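Local structure of 2-dehydropantoate 2-reductase (Bacillus subtilis, 3EGO) at residues H106-W111 with H115-G120; N189-L194 with G200-T205. The protein probably catalyses the NADPH-dependent reduction of ketopantoate (2-dehydropantoate) to pantoate, a step in the biosynthesis of pantothenate. All blocks are in the same frame, centred on the assembly; numbering follows the deposited sequence.

Contact 1 of 2, residues H106-W111 with H115-G120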
# COMPACT_ATOMS: atom_id res chain seq x y z
N HIS A 106 19.67 -4.45 17.94
CA HIS A 106 19.59 -3.31 18.88
C HIS A 106 19.35 -3.77 20.34
O HIS A 106 19.93 -3.22 21.27
CB HIS A 106 18.56 -2.27 18.40
CG HIS A 106 18.96 -1.54 17.15
ND1 HIS A 106 18.07 -1.22 16.16
CD2 HIS A 106 20.17 -1.09 16.73
CE1 HIS A 106 18.70 -0.59 15.18
NE2 HIS A 106 19.98 -0.51 15.50
N ASP A 107 18.52 -4.80 20.52
CA ASP A 107 18.30 -5.36 21.86
C ASP A 107 19.55 -6.01 22.44
O ASP A 107 19.86 -5.87 23.62
CB ASP A 107 17.15 -6.38 21.83
CG ASP A 107 16.00 -5.97 20.90
OD1 ASP A 107 16.04 -4.84 20.35
OD2 ASP A 107 15.07 -6.78 20.72
N LEU A 108 20.28 -6.74 21.59
CA LEU A 108 21.51 -7.42 22.01
C LEU A 108 22.68 -6.49 22.31
O LEU A 108 23.49 -6.78 23.18
CB LEU A 108 21.98 -8.39 20.93
CG LEU A 108 21.07 -9.53 20.53
CD1 LEU A 108 21.76 -10.38 19.50
CD2 LEU A 108 20.70 -10.32 21.72
N LYS A 109 22.77 -5.40 21.55
CA LYS A 109 23.84 -4.42 21.68
C LYS A 109 24.04 -4.01 23.13
O LYS A 109 25.16 -4.01 23.64
CB LYS A 109 23.49 -3.17 20.87
CG LYS A 109 24.63 -2.63 20.05
CD LYS A 109 24.60 -3.23 18.65
CE LYS A 109 25.77 -2.73 17.82
NZ LYS A 109 25.43 -2.68 16.37
N ASP A 110 22.95 -3.64 23.78
CA ASP A 110 22.97 -3.20 25.17
C ASP A 110 22.32 -4.27 26.02
O ASP A 110 21.30 -4.04 26.67
CB ASP A 110 22.19 -1.90 25.33
CG ASP A 110 22.50 -0.89 24.24
OD1 ASP A 110 23.70 -0.61 24.01
OD2 ASP A 110 21.55 -0.39 23.62
N TRP A 111 22.89 -5.47 25.99
CA TRP A 111 22.37 -6.53 26.83
C TRP A 111 23.44 -6.97 27.81
O TRP A 111 24.42 -7.61 27.43
CB TRP A 111 21.81 -7.70 26.01
CG TRP A 111 20.93 -8.60 26.82
CD1 TRP A 111 20.21 -8.24 27.92
CD2 TRP A 111 20.66 -9.99 26.60
NE1 TRP A 111 19.52 -9.32 28.41
CE2 TRP A 111 19.77 -10.41 27.62
CE3 TRP A 111 21.08 -10.93 25.65
CZ2 TRP A 111 19.30 -11.72 27.71
CZ3 TRP A 111 20.61 -12.24 25.75
CH2 TRP A 111 19.73 -12.62 26.77
N HIS A 115 25.77 -14.36 29.29
CA HIS A 115 25.55 -15.35 28.23
C HIS A 115 26.57 -15.17 27.12
O HIS A 115 27.05 -14.05 26.89
CB HIS A 115 24.14 -15.17 27.66
CG HIS A 115 23.05 -15.68 28.55
ND1 HIS A 115 23.10 -16.92 29.16
CD2 HIS A 115 21.86 -15.14 28.89
CE1 HIS A 115 21.99 -17.11 29.85
NE2 HIS A 115 21.22 -16.05 29.71
N SER A 116 26.93 -16.26 26.45
CA SER A 116 27.69 -16.16 25.21
C SER A 116 26.70 -16.05 24.07
O SER A 116 25.93 -16.97 23.84
CB SER A 116 28.56 -17.40 24.98
OG SER A 116 29.51 -17.60 26.02
N ILE A 117 26.78 -14.97 23.32
CA ILE A 117 25.79 -14.68 22.29
C ILE A 117 26.32 -14.93 20.91
O ILE A 117 27.38 -14.42 20.53
CB ILE A 117 25.30 -13.25 22.36
CG1 ILE A 117 24.85 -12.91 23.78
CG2 ILE A 117 24.14 -13.03 21.35
CD1 ILE A 117 23.77 -13.83 24.31
N TYR A 118 25.53 -15.70 20.16
CA TYR A 118 25.79 -16.01 18.77
C TYR A 118 24.57 -15.61 17.96
O TYR A 118 23.43 -15.62 18.45
CB TYR A 118 26.10 -17.51 18.61
CG TYR A 118 27.22 -17.93 19.55
CD1 TYR A 118 28.57 -17.74 19.21
CD2 TYR A 118 26.93 -18.44 20.80
CE1 TYR A 118 29.59 -18.09 20.11
CE2 TYR A 118 27.93 -18.79 21.70
CZ TYR A 118 29.26 -18.62 21.35
OH TYR A 118 30.22 -18.98 22.28
N VAL A 119 24.83 -15.35 16.70
CA VAL A 119 23.85 -14.80 15.80
C VAL A 119 24.00 -15.55 14.47
O VAL A 119 25.11 -15.87 14.08
CB VAL A 119 24.23 -13.28 15.76
CG1 VAL A 119 24.85 -12.80 14.45
CG2 VAL A 119 23.24 -12.35 16.55
N GLY A 120 22.90 -15.87 13.79
CA GLY A 120 22.99 -16.59 12.51
C GLY A 120 21.80 -16.45 11.60
O GLY A 120 20.80 -15.86 11.97
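Leu108 overlaps Ile117 and Val119 with a single methyl: its CD1 lies 3.8 Å from Val119 CG2 and 4.0 Å from Ile117 CG2, so one branch of the leucine touches two alternate residues on the same face of strand 116-128. Ile117 has its other branch engaged as well. Its CG1 stands anti to the carbonyl carbon (chi1 -52°) and carries Ile117 CD1 to the benzo end of the indole, 3.8 Å from Trp111 CZ3, while CG2 remains for Leu108. Farther along the indole, Trp111 CH2 comes within 3.9 Å of His115 CD2, the two ring planes inclined at 46°. The imidazole meets the tryptophan through a carbon, while both its nitrogens are hydrogen-bonded elsewhere, ND1 with Thr93 N and NE2 with Leu87 O. Phe84 of helix 80-86 packs edge-to-face with the same indole.

The contact closes the return of a beta-alpha-beta crossover in the Rossmann-type domain: strand 94-97, helix 103-109, then strand 116-128, parallel to the first. The end of the helix, the start of the strand and the loop residues beside them meet through carbon atoms alone, which implies that dispersion and the exclusion of water, not polar bonds, hold these side chains together.

Contact 2 of 2, residues N189-L194 with G200-T205; sequences NPLTAL and GELLTT
Leu202 packs against Leu191 and Thr192 at the turn between two helices of the all-helical C-terminal domain, the 6-phosphogluconate dehydrogenase-like half of ketopantoate reductases. Here the long helix 174-195 ends and the chain turns through the short, weakly bonded helix 201-204 into helix 206-223. Along that turn, Gly200 comes first. Gly200 O accepts from both Leu203 N (3.0 Å) and Thr204 N (3.3 Å), which starts the short turn of helix. Glu201 follows, contributing its carbonyl to the far end of the same turn.

Leu202 then makes the whole contact from this side. With CG anti to its own carbonyl carbon (chi1 -63°), the side chain reaches helix 174-195, where Leu202 CD1 lies 3.9 Å from Thr192 CG2 and 4.2 Å from Leu191 CB. The leucine and threonine side chains meet at about a right angle. Thr192, the partner met here, faces two ways: its methyl meets Leu202, whereas OG1 is hydrogen-bonded to Ser247 OG. Asn199 and Asn189 probably bind the substrate, and the touch of Thr192 on Asn199 places this packing next to the presumed substrate site. Met212 of helix 206-223 touches both Leu202 and Leu191, extending this apolar patch.

Leu203, next in the chain, turns to Leu209 of helix 206-223. At the close of the segment, Thr205 occupies the N-cap position of that helix, but its hydroxyl is directed backward: Thr205 OG1 donates to Glu201 O at 3.0 Å, in the plane of the carbonyl.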
# COMPACT_ATOMS: atom_id res chain seq x y z
N ASN A 189 10.69 -7.53 0.12
CA ASN A 189 9.48 -7.82 0.94
C ASN A 189 8.41 -6.71 1.10
O ASN A 189 7.21 -6.94 0.89
CB ASN A 189 9.90 -8.36 2.30
CG ASN A 189 10.48 -9.81 2.22
OD1 ASN A 189 10.78 -10.31 1.13
ND2 ASN A 189 10.63 -10.45 3.36
N PRO A 190 8.84 -5.51 1.56
CA PRO A 190 7.92 -4.40 1.66
C PRO A 190 7.31 -4.06 0.32
O PRO A 190 6.12 -3.75 0.27
CB PRO A 190 8.83 -3.23 2.12
CG PRO A 190 10.05 -3.88 2.74
CD PRO A 190 10.20 -5.21 2.06
N LEU A 191 8.10 -4.10 -0.76
CA LEU A 191 7.59 -3.71 -2.07
C LEU A 191 6.54 -4.65 -2.59
O LEU A 191 5.53 -4.20 -3.14
CB LEU A 191 8.70 -3.63 -3.13
CG LEU A 191 9.31 -2.26 -3.38
CD1 LEU A 191 10.10 -1.81 -2.17
CD2 LEU A 191 10.22 -2.31 -4.60
N THR A 192 6.80 -5.95 -2.46
CA THR A 192 5.83 -6.96 -2.88
C THR A 192 4.55 -6.91 -2.04
O THR A 192 3.45 -7.13 -2.55
CB THR A 192 6.40 -8.41 -2.85
OG1 THR A 192 6.88 -8.71 -1.56
CG2 THR A 192 7.51 -8.59 -3.88
N ALA A 193 4.70 -6.62 -0.76
CA ALA A 193 3.57 -6.52 0.12
C ALA A 193 2.68 -5.38 -0.33
O ALA A 193 1.48 -5.50 -0.27
CB ALA A 193 4.01 -6.28 1.53
N LEU A 194 3.25 -4.26 -0.77
CA LEU A 194 2.36 -3.16 -1.18
C LEU A 194 1.72 -3.37 -2.56
O LEU A 194 0.52 -3.07 -2.78
CB LEU A 194 3.07 -1.80 -1.08
CG LEU A 194 2.97 -1.11 0.28
CD1 LEU A 194 4.27 -1.08 1.04
CD2 LEU A 194 2.50 0.33 0.06
N GLY A 200 9.02 -11.85 -9.09
CA GLY A 200 9.55 -11.63 -10.43
C GLY A 200 9.01 -10.35 -11.04
O GLY A 200 9.66 -9.74 -11.88
N GLU A 201 7.81 -9.96 -10.62
CA GLU A 201 7.21 -8.74 -11.14
C GLU A 201 8.03 -7.49 -10.81
O GLU A 201 7.93 -6.49 -11.51
CB GLU A 201 5.75 -8.58 -10.69
CG GLU A 201 4.72 -9.17 -11.63
CD GLU A 201 3.45 -8.31 -11.70
OE1 GLU A 201 2.34 -8.85 -11.46
OE2 GLU A 201 3.56 -7.09 -11.97
N LEU A 202 8.85 -7.55 -9.77
CA LEU A 202 9.79 -6.44 -9.46
C LEU A 202 10.86 -6.22 -10.53
O LEU A 202 11.37 -5.11 -10.69
CB LEU A 202 10.48 -6.67 -8.12
CG LEU A 202 9.54 -6.70 -6.90
CD1 LEU A 202 10.35 -6.62 -5.63
CD2 LEU A 202 8.53 -5.53 -6.99
N LEU A 203 11.22 -7.29 -11.24
CA LEU A 203 12.32 -7.23 -12.18
C LEU A 203 11.84 -6.87 -13.57
O LEU A 203 12.51 -6.13 -14.29
CB LEU A 203 13.03 -8.58 -12.22
CG LEU A 203 13.90 -9.03 -11.05
CD1 LEU A 203 14.48 -10.38 -11.41
CD2 LEU A 203 15.00 -8.02 -10.75
N THR A 204 10.67 -7.37 -13.92
CA THR A 204 10.16 -7.22 -15.28
C THR A 204 9.28 -5.97 -15.48
O THR A 204 8.81 -5.74 -16.59
CB THR A 204 9.37 -8.46 -15.72
OG1 THR A 204 8.20 -8.61 -14.90
CG2 THR A 204 10.23 -9.73 -15.61
N THR A 205 9.04 -5.19 -14.42
CA THR A 205 8.30 -3.94 -14.57
C THR A 205 9.29 -2.83 -14.33
O THR A 205 9.74 -2.64 -13.21
CB THR A 205 7.14 -3.81 -13.53
OG1 THR A 205 6.34 -4.99 -13.54
CG2 THR A 205 6.25 -2.58 -13.81

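The two contacts belong to different halves of the enzyme: contact 1 to the Rossmann-type domain expected to bind NADP, contact 2 to the helical C-terminal domain. They lie on opposite sides of the chain's centre, their centres about 32 Å apart and nearest atoms about 14 Å apart. Helix 174-195 relates them, since Val119 of contact 1 packs on its Trp174 and Leu178, while residues 189-194 of contact 2 form its later turns. The same helix carries Lys181, the probable proton donor, whose side chain is about 10 Å from that of Val119. Contact 2 lies nearer the presumed substrate site: it includes Asn189, and the side chain of Thr192 is about 8 Å from that of Ser248.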